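Local coordinates for mandelate racemase / muconate lactonizing enzyme, C-terminal domain protein (Pseudovibrio sp. JE062, PDB 4JHM) that is of unknown function but belongs to the enolase superfamily, pairing an alpha+beta capping domain with a TIM-barrel-like domain, at residues 111-114 / 115-119; 279-282 / 283-286; 89-92 / 93-97. All coordinates share one frame; numbering follows the deposited sequence.

Interaction 1 of 3, residues 111-114 / 115-119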
# COMPACT_ATOMS: atom_id res chain seq x y z
N ALA A 111 2.97 17.55 40.44
CA ALA A 111 1.54 17.70 40.70
C ALA A 111 0.94 16.35 41.06
O ALA A 111 0.12 16.26 41.97
CB ALA A 111 0.84 18.28 39.48
N TRP A 112 1.35 15.31 40.35
CA TRP A 112 0.89 13.96 40.65
C TRP A 112 1.33 13.53 42.06
O TRP A 112 0.59 12.84 42.76
CB TRP A 112 1.39 12.96 39.61
CG TRP A 112 0.53 12.88 38.38
CD1 TRP A 112 0.77 13.46 37.17
CD2 TRP A 112 -0.71 12.17 38.24
NE1 TRP A 112 -0.24 13.16 36.29
CE2 TRP A 112 -1.16 12.37 36.92
CE3 TRP A 112 -1.49 11.39 39.10
CZ2 TRP A 112 -2.35 11.83 36.44
CZ3 TRP A 112 -2.67 10.84 38.62
CH2 TRP A 112 -3.09 11.07 37.31
N ASP A 113 2.53 13.94 42.45
CA ASP A 113 3.06 13.62 43.78
C ASP A 113 2.17 14.21 44.88
O ASP A 113 1.88 13.54 45.88
CB ASP A 113 4.50 14.16 43.92
CG ASP A 113 5.16 13.76 45.23
OD1 ASP A 113 4.83 12.68 45.78
OD2 ASP A 113 6.03 14.51 45.70
N ILE A 114 1.75 15.45 44.69
CA ILE A 114 0.86 16.14 45.62
C ILE A 114 -0.50 15.46 45.66
O ILE A 114 -1.07 15.26 46.74
CB ILE A 114 0.69 17.62 45.21
CG1 ILE A 114 1.87 18.44 45.72
CG2 ILE A 114 -0.61 18.19 45.75
CD1 ILE A 114 1.97 19.82 45.11
N LYS A 115 -1.02 15.09 44.49
CA LYS A 115 -2.31 14.42 44.39
C LYS A 115 -2.28 13.07 45.10
O LYS A 115 -3.27 12.65 45.68
CB LYS A 115 -2.69 14.23 42.92
CG LYS A 115 -4.00 13.48 42.70
CD LYS A 115 -4.15 13.03 41.26
CE LYS A 115 -4.36 14.20 40.31
NZ LYS A 115 -4.60 13.74 38.91
N GLY A 116 -1.14 12.39 45.04
CA GLY A 116 -0.99 11.11 45.72
C GLY A 116 -0.97 11.28 47.23
O GLY A 116 -1.63 10.54 47.96
N LYS A 117 -0.22 12.27 47.69
CA LYS A 117 -0.08 12.54 49.11
C LYS A 117 -1.41 12.96 49.73
O LYS A 117 -1.72 12.58 50.85
CB LYS A 117 0.99 13.61 49.34
CG LYS A 117 2.40 13.08 49.15
CD LYS A 117 3.44 14.20 49.15
CE LYS A 117 4.84 13.64 48.98
NZ LYS A 117 5.86 14.71 48.79
N LYS A 118 -2.20 13.74 48.99
CA LYS A 118 -3.51 14.17 49.46
C LYS A 118 -4.51 13.03 49.36
O LYS A 118 -5.44 12.93 50.17
CB LYS A 118 -4.01 15.39 48.67
CG LYS A 118 -3.28 16.68 49.00
CD LYS A 118 -4.13 17.91 48.73
CE LYS A 118 -3.43 19.18 49.19
NZ LYS A 118 -4.31 20.37 49.16
N ALA A 119 -4.32 12.17 48.37
CA ALA A 119 -5.16 10.99 48.20
C ALA A 119 -4.84 9.94 49.26
O ALA A 119 -5.65 9.05 49.52
CB ALA A 119 -4.98 10.41 46.81
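Lys115 folds its side chain alongside Trp112, one helical turn back, and sets its ammonium over a face of the indole. NZ lies 3.6 Å from the centroid of the Trp112 six-membered ring, 19° off the ring normal, a cation-pi contact. A bend at chi3 (-69°) in an otherwise extended chain brings NZ over the ring, while CD packs 3.7 Å from Trp112 CZ3. This is the tightly packed side: NZ is also gripped by Thr85 OG1 and by the carbonyls of Met125 and Gly128 of the second subunit, so the buried charge has polar partners as well as the ring.

Lys117 and Lys118 are the partly exposed residues. Lys117 is still well bonded: with Asp113 it forms an i to i+4 salt bridge, OD2 to NZ 3.1 Å, the ammonium reaching the oxygen from above the carboxylate plane. Leu51 N also binds OD2, Leu356 N takes OD1, and Glu49 O receives Lys117 NZ. Lys118 is looser. Its side chain and that of Ile114 barely meet, Lys118 CG to Ile114 CG2 being 4.5 Å, and its NZ pairs with Asp46.

The backbone bonds are regular i to i+4 ones, such as Lys118 N to Ile114 O. Helix 100-119 thus turns Ile114 onto strand 34-44, Ala111 onto helix 85-92, and Trp112 onto helix 123-127, with Ala119 meeting its counterpart in the second subunit.

Interaction 2 of 3, residues 279-282 / 283-286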
# COMPACT_ATOMS: atom_id res chain seq x y z
N ILE A 279 4.27 12.21 34.21
CA ILE A 279 3.37 11.09 34.47
C ILE A 279 2.17 11.12 33.53
O ILE A 279 1.81 10.11 32.92
CB ILE A 279 2.85 11.14 35.92
CG1 ILE A 279 4.02 11.13 36.92
CG2 ILE A 279 1.92 9.97 36.21
CD1 ILE A 279 4.75 9.81 37.02
N THR A 280 1.55 12.29 33.43
CA THR A 280 0.38 12.49 32.58
C THR A 280 0.52 11.86 31.20
O THR A 280 -0.43 11.28 30.67
CB THR A 280 0.11 13.99 32.40
OG1 THR A 280 -0.47 14.52 33.60
CG2 THR A 280 -0.81 14.25 31.21
N GLN A 281 1.71 11.97 30.61
CA GLN A 281 1.92 11.54 29.24
C GLN A 281 2.43 10.12 29.16
O GLN A 281 1.98 9.34 28.31
CB GLN A 281 2.90 12.49 28.54
CG GLN A 281 2.41 13.93 28.46
CD GLN A 281 1.20 14.08 27.55
OE1 GLN A 281 0.08 14.25 28.02
NE2 GLN A 281 1.43 14.00 26.25
N LEU A 282 3.39 9.77 30.01
CA LEU A 282 3.92 8.41 30.01
C LEU A 282 2.74 7.48 30.10
O LEU A 282 2.54 6.61 29.26
CB LEU A 282 4.86 8.17 31.19
CG LEU A 282 5.44 6.76 31.25
CD1 LEU A 282 6.35 6.49 30.05
CD2 LEU A 282 6.21 6.54 32.54
N ASN A 283 1.95 7.70 31.15
CA ASN A 283 0.75 6.93 31.42
C ASN A 283 -0.04 6.62 30.15
O ASN A 283 -0.46 5.49 29.93
CB ASN A 283 -0.12 7.69 32.41
CG ASN A 283 -1.31 6.87 32.89
OD1 ASN A 283 -1.14 5.85 33.56
ND2 ASN A 283 -2.50 7.33 32.56
N LYS A 284 -0.24 7.63 29.32
CA LYS A 284 -0.99 7.45 28.09
C LYS A 284 -0.24 6.56 27.09
O LYS A 284 -0.84 5.73 26.42
CB LYS A 284 -1.30 8.81 27.45
CG LYS A 284 -2.25 9.66 28.27
CD LYS A 284 -2.38 11.06 27.69
CE LYS A 284 -3.19 11.97 28.60
NZ LYS A 284 -3.03 13.39 28.18
N CYS A 285 1.08 6.74 27.02
CA CYS A 285 1.90 5.93 26.11
C CYS A 285 1.77 4.44 26.41
O CYS A 285 1.80 3.61 25.50
CB CYS A 285 3.36 6.37 26.18
SG CYS A 285 3.66 8.00 25.45
N PHE A 286 1.62 4.11 27.69
CA PHE A 286 1.33 2.74 28.10
C PHE A 286 0.04 2.28 27.45
O PHE A 286 -0.01 1.23 26.80
CB PHE A 286 1.19 2.65 29.62
CG PHE A 286 2.43 2.21 30.33
CD1 PHE A 286 2.72 0.86 30.46
CD2 PHE A 286 3.31 3.12 30.88
CE1 PHE A 286 3.86 0.44 31.12
CE2 PHE A 286 4.45 2.71 31.54
CZ PHE A 286 4.72 1.36 31.66
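Residues 279-286 are the first two turns of helix 279-291, whose i to i+4 bonds run from Asn283 N to Ile279 O, Cys285 N to Gln281 O and Phe286 N to Leu282 O, the last at 3.1 Å. Against this frame Lys284 lies extended along the helix surface, pointing back toward the helix start. Its methylenes run past the carbonyl of Thr280, with CG 3.4 Å from Thr280 O, and its end lies beside the Thr280 methyl, CG2 to NZ 3.9 Å.

Gln281 comes in from the flank. A bend at chi2 (-67°) curls its amide back, and OE1 accepts a hydrogen bond from Lys284 NZ at 3.2 Å. The ammonium stands 24° out of the amide carbonyl plane. Gln86 OE1, on helix 85-92, is a second acceptor for NZ, and Ala287 of the second subunit packs against the lysine.

Leu282 and Phe286 make an apolar pair. With CG anti to the backbone N (chi1 179°), Leu282 runs side by side with Phe286, and its CG meets CE2 of the ring at 4.2 Å. Val313 of helix 304-316 packs on both, and His317 stacks on the Phe286 ring.

Two further polar side chains bond outward: Asn283 OD1 to NE2 of the same histidine, and Thr280 OG1 to Asp108 of helix 100-119.

The lysine end and the leucine-phenylalanine pair thus differ in chemistry. Leucine and phenylalanine join the helix to its neighbour 304-316 by dispersion, whereas the lysine ammonium has the amide oxygens of Gln281 and Gln86 as acceptors, a neutral setting that would probably still favour its charged form.

Interaction 3 of 3, residues 89-92 / 93-97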
# COMPACT_ATOMS: atom_id res chain seq x y z
N ASN A 89 -0.95 20.19 32.53
CA ASN A 89 -0.26 19.67 31.36
C ASN A 89 -0.62 20.50 30.15
O ASN A 89 0.26 20.96 29.41
CB ASN A 89 -0.67 18.22 31.14
CG ASN A 89 0.39 17.43 30.41
OD1 ASN A 89 0.52 17.52 29.19
ND2 ASN A 89 1.16 16.64 31.15
N ASN A 90 -1.91 20.70 29.95
CA ASN A 90 -2.39 21.56 28.88
C ASN A 90 -1.66 22.89 28.94
O ASN A 90 -1.02 23.31 27.98
CB ASN A 90 -3.90 21.77 29.02
CG ASN A 90 -4.56 22.21 27.73
OD1 ASN A 90 -5.40 23.11 27.71
ND2 ASN A 90 -4.18 21.58 26.63
N TRP A 91 -1.73 23.53 30.10
CA TRP A 91 -1.08 24.81 30.32
C TRP A 91 0.42 24.76 30.01
O TRP A 91 0.97 25.69 29.43
CB TRP A 91 -1.32 25.23 31.77
CG TRP A 91 -0.84 26.59 32.13
CD1 TRP A 91 -1.54 27.76 32.03
CD2 TRP A 91 0.43 26.93 32.68
NE1 TRP A 91 -0.77 28.81 32.47
CE2 TRP A 91 0.45 28.32 32.88
CE3 TRP A 91 1.57 26.19 33.03
CZ2 TRP A 91 1.55 28.99 33.40
CZ3 TRP A 91 2.66 26.85 33.55
CH2 TRP A 91 2.64 28.24 33.73
N LEU A 92 1.08 23.67 30.39
CA LEU A 92 2.53 23.54 30.20
C LEU A 92 2.94 23.41 28.74
O LEU A 92 3.99 23.90 28.33
CB LEU A 92 3.06 22.33 30.98
CG LEU A 92 3.10 22.51 32.49
CD1 LEU A 92 3.40 21.20 33.20
CD2 LEU A 92 4.11 23.59 32.89
N GLY A 93 2.10 22.74 27.95
CA GLY A 93 2.36 22.57 26.52
C GLY A 93 2.24 23.86 25.72
O GLY A 93 2.57 23.89 24.53
N ALA A 94 1.77 24.93 26.35
CA ALA A 94 1.67 26.23 25.69
C ALA A 94 2.77 27.19 26.15
O ALA A 94 2.82 28.33 25.69
CB ALA A 94 0.30 26.84 25.95
N ARG A 95 3.63 26.73 27.05
CA ARG A 95 4.77 27.53 27.51
C ARG A 95 5.93 27.45 26.52
O ARG A 95 6.50 26.39 26.32
CB ARG A 95 5.27 27.04 28.87
CG ARG A 95 4.28 27.13 30.03
CD ARG A 95 3.62 28.49 30.13
NE ARG A 95 2.27 28.44 29.61
CZ ARG A 95 1.54 29.50 29.28
NH1 ARG A 95 2.05 30.72 29.41
NH2 ARG A 95 0.31 29.34 28.81
N CYS A 96 6.28 28.58 25.92
CA CYS A 96 7.38 28.63 24.97
C CYS A 96 8.73 28.59 25.69
O CYS A 96 9.01 29.46 26.52
CB CYS A 96 7.28 29.88 24.10
SG CYS A 96 5.78 29.98 23.08
N THR A 97 9.55 27.59 25.37
CA THR A 97 10.90 27.46 25.92
C THR A 97 11.63 26.32 25.23
O THR A 97 11.09 25.22 25.11
CB THR A 97 10.88 27.15 27.43
OG1 THR A 97 12.22 26.90 27.89
CG2 THR A 97 10.03 25.93 27.73
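Asn89 O accepts an i to i+4 bond from Gly93 N at 2.9 Å, where helix 85-92 leads into a loop, while the Asn89 side-chain ND2 binds Asp108. Asn90 O receives a second, weak bond from the same Gly93 N.

Trp91 carries the main side-chain contact. The Arg95 guanidinium lies flat on its indole, planes 10° apart and centres 4.2 Å apart, in a cation-pi stack. CD sits over the six-membered ring, 3.8 Å from its centroid, as a CH-pi contact. Bends at chi2 (-49°) and chi3 (103°) double the arginine chain back over the ring. Trp91 O, in the guanidinium plane, accepts an almost straight bond from Arg95 NE at 3.0 Å; Ala94 N reaches that oxygen from the other face of its plane. The NH1 end makes a salt bridge to Glu59 of the third subunit.

Leu92 O closes the turn by accepting from Arg95 N, and the Leu92 side chain packs on Ile73 and Ile107. The arrangement is a type I beta turn, Leu92 to Arg95, following helix 85-92, with Arg95, its last residue, stacked back on Trp91 of the helix at a subunit interface.

How the interactions relate
Interaction 2 touches both of the others; the three centres form a triangle, about 16 Å between 1 and 2, 17 Å between 2 and 3, and 21 Å between 1 and 3. Trp112 NE1 of interaction 1 meets Thr280 OG1 of interaction 2 at 3.0 Å, a probable hydrogen bond, and Trp112 CD1 packs 3.4 Å from Ile279 CB. Thr280 also meets interaction 3, its CG2 lying 3.1 Å from Asn89 ND2. Interactions 1 and 3 do not touch, their nearest atoms being about 6 Å apart, although their helices are consecutive. Helix 279-291, of the barrel-like domain, thus joins two helices of the N-terminal domain, and Asp108 binds both Asn89 and Thr280.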